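Local coordinates for protein alpha-amylase (Eisenia fetida, PDB 6M4K) that probably hydrolyses internal alpha-1,4-glucosidic linkages of starch and related polysaccharides, as a calcium-binding family 13 glycoside hydrolase, at residues D17-W25 with H339-N347; I30-A38 with T90-I98. All blocks are in the same frame, centred on the assembly; numbering follows the deposited sequence. Where two conformers were deposited one is given.

Contact 1 of 2, residues D17-W25 with H339-N347; sequences DVIVHLFEW and HVRLMSSYN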
ATOM      1  N   ASP A  17       4.511  12.918  -2.545  1.00 13.93           N
ATOM      2  CA  ASP A  17       3.408  12.521  -1.677  1.00 13.29           C
ATOM      3  C   ASP A  17       3.115  11.018  -1.712  1.00 13.48           C
ATOM      4  O   ASP A  17       2.860  10.405  -0.673  1.00 15.84           O
ATOM      5  CB  ASP A  17       2.161  13.331  -2.078  1.00 14.60           C
ATOM      6  CG  ASP A  17       1.026  13.202  -1.094  1.00 16.70           C
ATOM      7  OD1 ASP A  17       1.256  13.369   0.128  1.00 18.57           O
ATOM      8  OD2 ASP A  17      -0.116  12.953  -1.533  1.00 15.99           O
ATOM      9  N   VAL A  18       3.114  10.415  -2.898  1.00 13.29           N
ATOM     10  CA  VAL A  18       2.644   9.039  -3.077  1.00 12.51           C
ATOM     11  C   VAL A  18       3.730   8.071  -2.633  1.00 12.03           C
ATOM     12  O   VAL A  18       4.917   8.304  -2.861  1.00 13.04           O
ATOM     13  CB  VAL A  18       2.262   8.834  -4.556  1.00 12.84           C
ATOM     14  CG1 VAL A  18       1.904   7.379  -4.834  1.00 13.78           C
ATOM     15  CG2 VAL A  18       1.113   9.741  -4.937  1.00 14.06           C
ATOM     16  N   ILE A  19       3.333   6.976  -1.999  1.00 12.86           N
ATOM     17  CA  ILE A  19       4.298   5.960  -1.594  1.00 12.52           C
ATOM     18  C   ILE A  19       4.059   4.663  -2.372  1.00 12.84           C
ATOM     19  O   ILE A  19       3.014   4.466  -3.001  1.00 12.54           O
ATOM     20  CB  ILE A  19       4.305   5.745  -0.072  1.00 14.05           C
ATOM     21  CG1 ILE A  19       2.965   5.193   0.385  1.00 14.70           C
ATOM     22  CG2 ILE A  19       4.617   7.083   0.640  1.00 16.17           C
ATOM     23  CD1 ILE A  19       2.971   4.726   1.834  1.00 17.84           C
ATOM     24  N   VAL A  20       5.066   3.787  -2.356  1.00 12.53           N
ATOM     25  CA  VAL A  20       5.061   2.560  -3.153  1.00 12.77           C
ATOM     26  C   VAL A  20       5.438   1.387  -2.259  1.00 12.14           C
ATOM     27  O   VAL A  20       6.420   1.458  -1.515  1.00 12.55           O
ATOM     28  CB  VAL A  20       6.045   2.644  -4.338  1.00 13.43           C
ATOM     29  CG1 VAL A  20       6.028   1.334  -5.134  1.00 15.00           C
ATOM     30  CG2 VAL A  20       5.734   3.823  -5.223  1.00 15.54           C
ATOM     31  N   HIS A  21       4.700   0.287  -2.367  1.00 11.59           N
ATOM     32  CA  HIS A  21       5.071  -0.939  -1.669  1.00 10.97           C
ATOM     33  C   HIS A  21       5.952  -1.769  -2.593  1.00 12.29           C
ATOM     34  O   HIS A  21       5.457  -2.362  -3.557  1.00 12.68           O
ATOM     35  CB  HIS A  21       3.828  -1.729  -1.305  1.00 12.68           C
ATOM     36  CG  HIS A  21       4.113  -2.945  -0.489  1.00 11.25           C
ATOM     37  ND1 HIS A  21       3.180  -3.941  -0.304  1.00 13.75           N
ATOM     38  CD2 HIS A  21       5.203  -3.305   0.226  1.00 13.20           C
ATOM     39  CE1 HIS A  21       3.692  -4.874   0.479  1.00 12.90           C
ATOM     40  NE2 HIS A  21       4.919  -4.511   0.815  1.00 13.51           N
ATOM     41  N   LEU A  22       7.260  -1.786  -2.327  1.00 11.36           N
ATOM     42  CA  LEU A  22       8.190  -2.584  -3.131  1.00 12.00           C
ATOM     43  C   LEU A  22       8.253  -3.988  -2.518  1.00 11.97           C
ATOM     44  O   LEU A  22       9.192  -4.374  -1.819  1.00 12.76           O
ATOM     45  CB  LEU A  22       9.541  -1.886  -3.235  1.00 12.77           C
ATOM     46  CG  LEU A  22       9.535  -0.552  -3.984  1.00 12.45           C
ATOM     47  CD1 LEU A  22      10.938   0.052  -4.002  1.00 14.50           C
ATOM     48  CD2 LEU A  22       9.023  -0.719  -5.407  1.00 14.34           C
ATOM     49  N   PHE A  23       7.197  -4.754  -2.795  1.00 12.85           N
ATOM     50  CA  PHE A  23       6.925  -6.020  -2.118  1.00 12.20           C
ATOM     51  C   PHE A  23       8.010  -7.049  -2.442  1.00 13.76           C
ATOM     52  O   PHE A  23       8.239  -7.379  -3.614  1.00 13.50           O
ATOM     53  CB  PHE A  23       5.549  -6.492  -2.593  1.00 13.35           C
ATOM     54  CG  PHE A  23       5.117  -7.842  -2.080  1.00 12.44           C
ATOM     55  CD1 PHE A  23       5.075  -8.128  -0.724  1.00 13.49           C
ATOM     56  CD2 PHE A  23       4.678  -8.815  -2.979  1.00 13.42           C
ATOM     57  CE1 PHE A  23       4.627  -9.367  -0.261  1.00 14.57           C
ATOM     58  CE2 PHE A  23       4.231 -10.056  -2.522  1.00 13.43           C
ATOM     59  CZ  PHE A  23       4.216 -10.333  -1.174  1.00 12.82           C
ATOM     60  N   GLU A  24       8.693  -7.532  -1.405  1.00 11.84           N
ATOM     61  CA  GLU A  24       9.753  -8.534  -1.502  1.00 12.28           C
ATOM     62  C   GLU A  24      10.988  -8.053  -2.255  1.00 13.44           C
ATOM     63  O   GLU A  24      11.877  -8.870  -2.556  1.00 14.01           O
ATOM     64  CB  GLU A  24       9.265  -9.884  -2.049  1.00 13.55           C
ATOM     65  CG  GLU A  24       8.376 -10.669  -1.096  1.00 14.13           C
ATOM     66  CD  GLU A  24       9.145 -11.530  -0.104  1.00 12.90           C
ATOM     67  OE1 GLU A  24      10.383 -11.390   0.023  1.00 14.34           O
ATOM     68  OE2 GLU A  24       8.504 -12.368   0.552  1.00 14.89           O
ATOM     69  N   TRP A  25      11.113  -6.762  -2.544  1.00 13.26           N
ATOM     70  CA  TRP A  25      12.360  -6.271  -3.117  1.00 13.06           C
ATOM     71  C   TRP A  25      13.495  -6.368  -2.098  1.00 12.09           C
ATOM     72  O   TRP A  25      13.310  -6.101  -0.895  1.00 13.35           O
ATOM     73  CB  TRP A  25      12.227  -4.818  -3.566  1.00 12.65           C
ATOM     74  CG  TRP A  25      11.415  -4.606  -4.815  1.00 12.79           C
ATOM     75  CD1 TRP A  25      10.242  -5.234  -5.172  1.00 12.40           C
ATOM     76  CD2 TRP A  25      11.709  -3.684  -5.870  1.00 12.69           C
ATOM     77  NE1 TRP A  25       9.797  -4.745  -6.383  1.00 13.69           N
ATOM     78  CE2 TRP A  25      10.688  -3.806  -6.837  1.00 12.27           C
ATOM     79  CE3 TRP A  25      12.742  -2.765  -6.097  1.00 13.34           C
ATOM     80  CZ2 TRP A  25      10.676  -3.046  -8.007  1.00 13.27           C
ATOM     81  CZ3 TRP A  25      12.726  -2.021  -7.263  1.00 13.27           C
ATOM     82  CH2 TRP A  25      11.703  -2.159  -8.194  1.00 13.06           C
ATOM     83  N   HIS A 339      -4.035   9.125   1.857  1.00 12.30           N
ATOM     84  CA  HIS A 339      -2.633   9.009   1.484  1.00 13.40           C
ATOM     85  C   HIS A 339      -2.489   7.804   0.561  1.00 12.12           C
ATOM     86  O   HIS A 339      -2.745   6.672   0.983  1.00 13.17           O
ATOM     87  CB  HIS A 339      -1.774   8.823   2.731  1.00 12.69           C
ATOM     88  CG  HIS A 339      -0.310   8.912   2.458  1.00 13.24           C
ATOM     89  ND1 HIS A 339       0.649   8.407   3.310  1.00 13.13           N
ATOM     90  CD2 HIS A 339       0.356   9.465   1.422  1.00 13.67           C
ATOM     91  CE1 HIS A 339       1.845   8.651   2.807  1.00 14.92           C
ATOM     92  NE2 HIS A 339       1.696   9.296   1.662  1.00 14.39           N
ATOM     93  N   VAL A 340      -2.070   8.044  -0.677  1.00 12.33           N
ATOM     94  CA  VAL A 340      -2.088   7.009  -1.719  1.00 11.66           C
ATOM     95  C   VAL A 340      -0.819   6.168  -1.684  1.00 11.41           C
ATOM     96  O   VAL A 340       0.299   6.700  -1.732  1.00 12.03           O
ATOM     97  CB  VAL A 340      -2.263   7.631  -3.109  1.00 11.97           C
ATOM     98  CG1 VAL A 340      -2.170   6.542  -4.188  1.00 13.67           C
ATOM     99  CG2 VAL A 340      -3.595   8.381  -3.195  1.00 13.89           C
ATOM    100  N   ARG A 341      -1.002   4.845  -1.639  1.00 12.17           N
ATOM    101  CA  ARG A 341       0.073   3.877  -1.789  1.00 12.02           C
ATOM    102  C   ARG A 341      -0.198   3.054  -3.045  1.00 11.67           C
ATOM    103  O   ARG A 341      -1.317   2.562  -3.243  1.00 13.40           O
ATOM    104  CB  ARG A 341       0.127   2.956  -0.566  1.00 12.34           C
ATOM    105  CG  ARG A 341       1.234   1.905  -0.633  1.00 13.30           C
ATOM    106  CD  ARG A 341       1.158   0.919   0.528  1.00 13.64           C
ATOM    107  NE  ARG A 341      -0.055   0.104   0.455  1.00 14.73           N
ATOM    108  CZ  ARG A 341      -0.562  -0.602   1.467  1.00 13.92           C
ATOM    109  NH1 ARG A 341       0.036  -0.613   2.646  1.00 13.89           N
ATOM    110  NH2 ARG A 341      -1.679  -1.309   1.303  1.00 15.33           N
ATOM    111  N   LEU A 342       0.811   2.920  -3.899  1.00 11.96           N
ATOM    112  CA  LEU A 342       0.740   2.032  -5.057  1.00 12.32           C
ATOM    113  C   LEU A 342       1.439   0.715  -4.750  1.00 11.80           C
ATOM    114  O   LEU A 342       2.574   0.704  -4.262  1.00 13.10           O
ATOM    115  CB  LEU A 342       1.428   2.661  -6.272  1.00 14.28           C
ATOM    116  CG  LEU A 342       1.006   4.062  -6.709  1.00 14.73           C
ATOM    117  CD1 LEU A 342       1.611   4.403  -8.063  1.00 16.24           C
ATOM    118  CD2 LEU A 342      -0.500   4.185  -6.770  1.00 15.52           C
ATOM    119  N   MET A 343       0.769  -0.387  -5.052  1.00 13.86           N
ATOM    120  CA  MET A 343       1.404  -1.692  -4.992  1.00 12.41           C
ATOM    121  C   MET A 343       2.441  -1.824  -6.105  1.00 13.92           C
ATOM    122  O   MET A 343       2.272  -1.298  -7.209  1.00 14.14           O
ATOM    123  CB  MET A 343       0.320  -2.758  -5.180  1.00 13.07           C
ATOM    124  CG  MET A 343       0.813  -4.197  -5.146  1.00 14.91           C
ATOM    125  SD  MET A 343       1.542  -4.551  -3.542  1.00 15.87           S
ATOM    126  CE  MET A 343       2.211  -6.183  -3.887  1.00 14.79           C
ATOM    127  N   SER A 344       3.528  -2.530  -5.812  1.00 12.63           N
ATOM    128  CA  SER A 344       4.490  -2.934  -6.832  1.00 13.11           C
ATOM    129  C   SER A 344       4.751  -4.422  -6.654  1.00 13.53           C
ATOM    130  O   SER A 344       5.222  -4.851  -5.594  1.00 13.19           O
ATOM    131  CB  SER A 344       5.788  -2.123  -6.754  1.00 14.65           C
ATOM    132  OG  SER A 344       6.517  -2.262  -7.965  1.00 14.70           O
ATOM    133  N   SER A 345       4.429  -5.202  -7.689  1.00 12.89           N
ATOM    134  CA  SER A 345       4.238  -6.642  -7.559  1.00 12.44           C
ATOM    135  C   SER A 345       5.283  -7.453  -8.313  1.00 13.18           C
ATOM    136  O   SER A 345       6.011  -6.953  -9.176  1.00 13.13           O
ATOM    137  CB  SER A 345       2.874  -7.040  -8.129  1.00 13.54           C
ATOM    138  OG  SER A 345       1.844  -6.234  -7.595  1.00 13.43           O
ATOM    139  N   TYR A 346       5.284  -8.749  -8.007  1.00 13.66           N
ATOM    140  CA  TYR A 346       5.932  -9.729  -8.858  1.00 12.95           C
ATOM    141  C   TYR A 346       4.892 -10.687  -9.430  1.00 14.50           C
ATOM    142  O   TYR A 346       3.813 -10.885  -8.873  1.00 14.65           O
ATOM    143  CB  TYR A 346       7.035 -10.484  -8.107  1.00 14.22           C
ATOM    144  CG  TYR A 346       6.607 -11.280  -6.883  1.00 13.80           C
ATOM    145  CD1 TYR A 346       6.004 -12.527  -7.026  1.00 14.73           C
ATOM    146  CD2 TYR A 346       6.845 -10.810  -5.589  1.00 14.45           C
ATOM    147  CE1 TYR A 346       5.638 -13.273  -5.928  1.00 13.89           C
ATOM    148  CE2 TYR A 346       6.484 -11.556  -4.480  1.00 13.11           C
ATOM    149  CZ  TYR A 346       5.884 -12.793  -4.650  1.00 12.91           C
ATOM    150  OH  TYR A 346       5.549 -13.534  -3.548  1.00 14.05           O
ATOM    151  N   ASN A 347       5.248 -11.303 -10.555  1.00 15.13           N
ATOM    152  CA  ASN A 347       4.399 -12.298 -11.193  1.00 15.21           C
ATOM    153  C   ASN A 347       4.551 -13.647 -10.503  1.00 13.55           C
ATOM    154  O   ASN A 347       5.603 -13.981  -9.960  1.00 14.58           O
ATOM    155  CB  ASN A 347       4.797 -12.412 -12.666  1.00 17.07           C
ATOM    156  CG  ASN A 347       3.685 -12.961 -13.540  1.00 18.64           C
ATOM    157  OD1 ASN A 347       2.573 -13.199 -13.087  1.00 17.59           O
ATOM    158  ND2 ASN A 347       3.992 -13.146 -14.820  1.00 21.69           N
TER
HETATM  159  O   HOH W   1      -2.007  10.884  -1.341  1.00 15.77           O
HETATM  160  O   HOH W   2       7.361  -6.574  -6.174  1.00 14.46           O
HETATM  161  O   HOH W   3       7.705  -4.742  -8.854  1.00 15.59           O

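Contact 2 of 2, residues I30-A38 with T90-I98; sequences IERECQWLA and TCNNLGVYI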
ATOM      1  N   ILE A  30      16.051  -1.735  -3.643  1.00 13.63           N
ATOM      2  CA  ILE A  30      15.346  -0.536  -3.199  1.00 12.94           C
ATOM      3  C   ILE A  30      16.299   0.646  -3.157  1.00 13.15           C
ATOM      4  O   ILE A  30      15.963   1.748  -3.601  1.00 14.56           O
ATOM      5  CB  ILE A  30      14.644  -0.775  -1.851  1.00 12.84           C
ATOM      6  CG1 ILE A  30      13.604  -1.890  -2.003  1.00 13.57           C
ATOM      7  CG2 ILE A  30      14.010   0.520  -1.337  1.00 13.76           C
ATOM      8  CD1 ILE A  30      12.810  -2.180  -0.751  1.00 15.05           C
ATOM      9  N   GLU A  31      17.522   0.415  -2.677  1.00 14.16           N
ATOM     10  CA  GLU A  31      18.517   1.477  -2.620  1.00 14.48           C
ATOM     11  C   GLU A  31      18.738   2.107  -3.991  1.00 15.66           C
ATOM     12  O   GLU A  31      18.768   3.338  -4.122  1.00 17.35           O
ATOM     13  CB  GLU A  31      19.822   0.924  -2.050  1.00 16.06           C
ATOM     14  CG  GLU A  31      20.893   1.988  -1.890  1.00 18.04           C
ATOM     15  CD  GLU A  31      22.161   1.481  -1.242  1.00 19.55           C
ATOM     16  OE1 GLU A  31      22.267   0.276  -0.969  1.00 24.93           O
ATOM     17  OE2 GLU A  31      23.060   2.314  -1.000  1.00 27.43           O
ATOM     18  N   ARG A  32      18.881   1.280  -5.031  1.00 16.16           N
ATOM     19  CA  ARG A  32      19.023   1.818  -6.382  0.50 16.46           C
ATOM     20  C   ARG A  32      17.732   2.478  -6.849  1.00 17.48           C
ATOM     21  O   ARG A  32      17.762   3.542  -7.482  1.00 19.81           O
ATOM     22  CB  ARG A  32      19.432   0.712  -7.353  0.50 20.57           C
ATOM     23  CG  ARG A  32      20.741   0.037  -7.001  0.50 25.79           C
ATOM     24  CD  ARG A  32      21.277  -0.790  -8.153  0.50 32.02           C
ATOM     25  NE  ARG A  32      22.215  -1.808  -7.687  0.50 31.53           N
ATOM     26  CZ  ARG A  32      21.860  -3.045  -7.358  0.50 34.34           C
ATOM     27  NH1 ARG A  32      20.590  -3.416  -7.455  0.50 28.25           N
ATOM     28  NH2 ARG A  32      22.770  -3.914  -6.939  0.50 35.24           N
ATOM     29  N   GLU A  33      16.590   1.871  -6.539  1.00 15.68           N
ATOM     30  CA  GLU A  33      15.314   2.396  -7.002  1.00 16.18           C
ATOM     31  C   GLU A  33      15.022   3.784  -6.447  1.00 16.23           C
ATOM     32  O   GLU A  33      14.269   4.540  -7.061  1.00 15.62           O
ATOM     33  CB  GLU A  33      14.194   1.426  -6.623  1.00 16.04           C
ATOM     34  CG  GLU A  33      12.893   1.675  -7.365  1.00 16.19           C
ATOM     35  CD  GLU A  33      12.967   1.306  -8.838  1.00 18.03           C
ATOM     36  OE1 GLU A  33      14.033   0.838  -9.309  1.00 18.55           O
ATOM     37  OE2 GLU A  33      11.942   1.469  -9.529  1.00 17.21           O
ATOM     38  N   CYS A  34      15.598   4.137  -5.293  1.00 15.23           N
ATOM     39  CA  CYS A  34      15.308   5.442  -4.710  1.00 14.06           C
ATOM     40  C   CYS A  34      15.676   6.589  -5.644  1.00 14.03           C
ATOM     41  O   CYS A  34      15.002   7.619  -5.627  1.00 14.57           O
ATOM     42  CB  CYS A  34      15.943   5.574  -3.322  1.00 17.20           C
ATOM     43  SG  CYS A  34      14.944   4.698  -2.091  1.00 16.10           S
ATOM     44  N   GLN A  35      16.696   6.421  -6.491  1.00 15.20           N
ATOM     45  CA  GLN A  35      17.017   7.465  -7.460  1.00 15.75           C
ATOM     46  C   GLN A  35      15.881   7.642  -8.459  1.00 14.09           C
ATOM     47  O   GLN A  35      15.458   8.767  -8.748  1.00 16.03           O
ATOM     48  CB  GLN A  35      18.324   7.151  -8.190  1.00 18.28           C
ATOM     49  CG  GLN A  35      18.761   8.265  -9.132  1.00 22.07           C
ATOM     50  CD  GLN A  35      19.064   9.556  -8.394  1.00 23.42           C
ATOM     51  OE1 GLN A  35      20.102   9.675  -7.741  1.00 25.81           O
ATOM     52  NE2 GLN A  35      18.158  10.522  -8.482  1.00 22.51           N
ATOM     53  N   TRP A  36      15.390   6.528  -9.016  1.00 15.01           N
ATOM     54  CA  TRP A  36      14.266   6.584  -9.945  1.00 15.18           C
ATOM     55  C   TRP A  36      13.035   7.179  -9.271  1.00 13.54           C
ATOM     56  O   TRP A  36      12.345   8.032  -9.845  1.00 15.11           O
ATOM     57  CB  TRP A  36      13.974   5.172 -10.486  1.00 14.94           C
ATOM     58  CG  TRP A  36      13.006   5.185 -11.639  1.00 17.14           C
ATOM     59  CD1 TRP A  36      13.317   5.155 -12.977  1.00 17.63           C
ATOM     60  CD2 TRP A  36      11.576   5.272 -11.563  1.00 15.06           C
ATOM     61  NE1 TRP A  36      12.166   5.208 -13.726  1.00 18.21           N
ATOM     62  CE2 TRP A  36      11.083   5.284 -12.887  1.00 15.20           C
ATOM     63  CE3 TRP A  36      10.662   5.328 -10.503  1.00 14.88           C
ATOM     64  CZ2 TRP A  36       9.715   5.370 -13.181  1.00 15.94           C
ATOM     65  CZ3 TRP A  36       9.307   5.413 -10.789  1.00 15.58           C
ATOM     66  CH2 TRP A  36       8.844   5.437 -12.122  1.00 16.87           C
ATOM     67  N   LEU A  37      12.753   6.736  -8.046  1.00 14.01           N
ATOM     68  CA  LEU A  37      11.603   7.242  -7.311  1.00 13.53           C
ATOM     69  C   LEU A  37      11.712   8.738  -7.053  1.00 13.16           C
ATOM     70  O   LEU A  37      10.728   9.465  -7.205  1.00 13.72           O
ATOM     71  CB  LEU A  37      11.456   6.486  -5.999  1.00 14.28           C
ATOM     72  CG  LEU A  37      11.036   5.029  -6.175  1.00 15.02           C
ATOM     73  CD1 LEU A  37      11.318   4.240  -4.903  1.00 16.32           C
ATOM     74  CD2 LEU A  37       9.562   4.933  -6.534  1.00 15.68           C
ATOM     75  N   ALA A  38      12.897   9.209  -6.652  1.00 13.54           N
ATOM     76  CA  ALA A  38      13.089  10.644  -6.449  1.00 14.14           C
ATOM     77  C   ALA A  38      12.875  11.417  -7.745  1.00 13.67           C
ATOM     78  O   ALA A  38      12.202  12.452  -7.755  1.00 15.33           O
ATOM     79  CB  ALA A  38      14.485  10.907  -5.877  1.00 15.86           C
ATOM     80  N   THR A  90      20.900   5.919   1.924  1.00 16.14           N
ATOM     81  CA  THR A  90      20.899   6.403   0.546  1.00 16.80           C
ATOM     82  C   THR A  90      19.544   6.989   0.180  1.00 15.03           C
ATOM     83  O   THR A  90      19.451   8.058  -0.439  1.00 16.64           O
ATOM     84  CB  THR A  90      21.220   5.233  -0.386  1.00 17.79           C
ATOM     85  OG1 THR A  90      22.552   4.771  -0.139  1.00 21.69           O
ATOM     86  CG2 THR A  90      21.079   5.651  -1.847  1.00 19.56           C
ATOM     87  N   CYS A  91      18.477   6.281   0.542  1.00 14.80           N
ATOM     88  CA  CYS A  91      17.137   6.732   0.198  1.00 14.16           C
ATOM     89  C   CYS A  91      16.816   8.042   0.908  1.00 13.85           C
ATOM     90  O   CYS A  91      16.355   9.004   0.287  1.00 15.05           O
ATOM     91  CB  CYS A  91      16.119   5.633   0.529  1.00 14.40           C
ATOM     92  SG  CYS A  91      16.221   4.210  -0.580  1.00 15.18           S
ATOM     93  N   ASN A  92      17.100   8.101   2.218  1.00 14.48           N
ATOM     94  CA  ASN A  92      16.885   9.337   2.966  1.00 14.82           C
ATOM     95  C   ASN A  92      17.655  10.502   2.361  1.00 13.73           C
ATOM     96  O   ASN A  92      17.124  11.614   2.268  1.00 15.03           O
ATOM     97  CB  ASN A  92      17.278   9.160   4.430  1.00 15.09           C
ATOM     98  CG  ASN A  92      16.272   8.356   5.215  1.00 15.06           C
ATOM     99  OD1 ASN A  92      15.309   7.824   4.656  1.00 15.64           O
ATOM    100  ND2 ASN A  92      16.482   8.266   6.529  1.00 15.10           N
ATOM    101  N   ASN A  93      18.908  10.271   1.953  1.00 15.31           N
ATOM    102  CA  ASN A  93      19.688  11.345   1.339  1.00 15.56           C
ATOM    103  C   ASN A  93      19.070  11.827   0.039  1.00 18.46           C
ATOM    104  O   ASN A  93      19.279  12.982  -0.350  1.00 20.05           O
ATOM    105  CB  ASN A  93      21.136  10.911   1.112  1.00 17.45           C
ATOM    106  CG  ASN A  93      21.936  10.849   2.396  1.00 17.08           C
ATOM    107  OD1 ASN A  93      21.552  11.450   3.397  1.00 19.08           O
ATOM    108  ND2 ASN A  93      23.050  10.128   2.373  1.00 18.99           N
ATOM    109  N   LEU A  94      18.329  10.963  -0.656  1.00 15.91           N
ATOM    110  CA  LEU A  94      17.613  11.343  -1.870  1.00 16.80           C
ATOM    111  C   LEU A  94      16.222  11.892  -1.604  1.00 15.39           C
ATOM    112  O   LEU A  94      15.526  12.256  -2.557  1.00 17.50           O
ATOM    113  CB  LEU A  94      17.497  10.141  -2.809  1.00 16.56           C
ATOM    114  CG  LEU A  94      18.798   9.765  -3.506  1.00 19.31           C
ATOM    115  CD1 LEU A  94      18.696   8.358  -4.066  1.00 21.67           C
ATOM    116  CD2 LEU A  94      19.075  10.757  -4.619  1.00 25.21           C
ATOM    117  N   GLY A  95      15.791  11.944  -0.347  1.00 15.65           N
ATOM    118  CA  GLY A  95      14.465  12.426  -0.040  1.00 14.41           C
ATOM    119  C   GLY A  95      13.354  11.447  -0.351  1.00 14.83           C
ATOM    120  O   GLY A  95      12.229  11.871  -0.661  1.00 15.35           O
ATOM    121  N   VAL A  96      13.642  10.149  -0.290  1.00 14.85           N
ATOM    122  CA  VAL A  96      12.653   9.088  -0.477  1.00 14.48           C
ATOM    123  C   VAL A  96      12.718   8.236   0.784  1.00 13.80           C
ATOM    124  O   VAL A  96      13.749   7.615   1.065  1.00 14.97           O
ATOM    125  CB  VAL A  96      12.942   8.255  -1.732  1.00 15.09           C
ATOM    126  CG1 VAL A  96      11.925   7.132  -1.859  1.00 15.02           C
ATOM    127  CG2 VAL A  96      12.907   9.142  -2.972  1.00 16.29           C
ATOM    128  N   TYR A  97      11.645   8.234   1.563  1.00 12.62           N
ATOM    129  CA  TYR A  97      11.701   7.694   2.916  1.00 13.83           C
ATOM    130  C   TYR A  97      11.237   6.239   2.984  1.00 13.99           C
ATOM    131  O   TYR A  97      10.679   5.691   2.030  1.00 14.57           O
ATOM    132  CB  TYR A  97      10.950   8.622   3.875  1.00 14.18           C
ATOM    133  CG  TYR A  97      11.547  10.012   3.801  1.00 14.05           C
ATOM    134  CD1 TYR A  97      12.913  10.208   3.997  1.00 15.22           C
ATOM    135  CD2 TYR A  97      10.777  11.108   3.451  1.00 16.18           C
ATOM    136  CE1 TYR A  97      13.487  11.460   3.890  1.00 16.37           C
ATOM    137  CE2 TYR A  97      11.347  12.381   3.353  1.00 17.18           C
ATOM    138  CZ  TYR A  97      12.699  12.533   3.576  1.00 16.60           C
ATOM    139  OH  TYR A  97      13.255  13.792   3.464  1.00 19.40           O
ATOM    140  N   ILE A  98      11.488   5.611   4.133  1.00 13.83           N
ATOM    141  CA  ILE A  98      11.325   4.170   4.316  1.00 13.21           C
ATOM    142  C   ILE A  98      10.308   3.919   5.421  1.00 12.83           C
ATOM    143  O   ILE A  98      10.487   4.384   6.558  1.00 13.88           O
ATOM    144  CB  ILE A  98      12.663   3.492   4.654  1.00 14.86           C
ATOM    145  CG1 ILE A  98      13.685   3.712   3.539  1.00 15.10           C
ATOM    146  CG2 ILE A  98      12.463   1.994   4.926  1.00 14.40           C
ATOM    147  CD1 ILE A  98      13.314   3.082   2.192  1.00 15.28           C
TER

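Contact 1 of 2, residues D17-W25 with H339-N347
His-21 and Met-343 both place CG anti to the backbone N (chi1 -175° and 180°), and the two side chains run side by side on one face of the sheet, Met-343 SD 3.7 Å from His-21 ND1. A bend at chi2 of Met-343 then carries CE to Phe-23, 3.6 Å from its CB. This parallel pairing of strands 19-22 and 339-344 closes the eight-stranded TIM barrel, first strand against last. Ile-19 N bonds to Val-340 O, Leu-342 N to Ile-19 O (2.8 Å) and His-21 N to Leu-342 O; the next link, Ser-344 N to His-21 O, is weak. Ile-19 and Arg-341 share the face of His-21, and Arg-341 NH1 is hydrogen-bonded to Gln-46 OE1. Val-18 CG1 lies 3.9 Å from Leu-342 CG, beneath helices 322-334 and 389-401. Past the strands, the Phe-23 and Tyr-346 rings are nearly parallel but barely overlap. One water donates to Phe-23 O and Ser-344 O and only weakly accepts from Trp-25 NE1; a second joins Trp-25 NE1 with Ser-345 O and Ser-344 OG, which also bonds to His-386. At the opposite end, His-339 NE2 donates in its ring plane to Asp-17 O (2.8 Å), while its ND1 is paired with Tyr-232.

Contact 2 of 2, residues I30-A38 with T90-I98
Cys-34 SG and Cys-91 SG form a disulfide, 2.0 Å long, that ties helix 27-39 to helix 81-93. Chi1 values of -79° and -71° turn the two sulfurs toward each other; with chi3 at 90°, Cys-34 CB and Cys-91 CB stand 3.9 Å apart. Val-96 flanks the bond: its CG1 is 3.9 Å from Cys-34 SG, and its CG2 touches Ala-38 CB. Leu-94 divides its methyls, CD1 against the backbone at Cys-34 and Gln-35, CD2 at 3.5 Å from Gln-35 OE1. At the outer margin, the extended chain of Glu-31 crosses Thr-90 at about a right angle; CG packs on Thr-90 CB, and Glu-31 OE2 lies 2.7 Å from Thr-90 OG1, which is also close to Asn-86 O. Were Glu-31 replaced by an alanine, Thr-90 OG1 would probably lose its carboxylate partner, and Thr-90 CB and CG2 the cover of the glutamate CG. Gly-95, with positive phi, ends helix 81-93 in a Schellman motif; the turn leads Val-96 back toward helix 27-39 just before strand 97-102. Beneath, Ile-30 and Leu-37 rest on strand 44-47, the usual layering of helices around a TIM barrel. The chemistry is thus a covalent staple in a mostly apolar seam, limiting how far the two helices can separate, with one polar pair at its partly exposed margin.

Contact 1 lies in the barrel wall and contact 2 in the helical layer around it, their centres about 14 Å apart. Along the chain, 30-38 and 90-98 both fall between 17-25 and 339-347, so contact 2 is nested within the loop that contact 1 closes. A turn joins strand 19-22 to helix 27-39, and the helix folds back on both: Trp-25 CB of the turn lies 3.6 Å from Ile-30 CG1, while Leu-22 packs on Ile-30 and Val-20 on Leu-37. The barrel closure and the disulfide-tied helices therefore meet through helix 27-39, within the family 13 catalytic region and away from the calcium site.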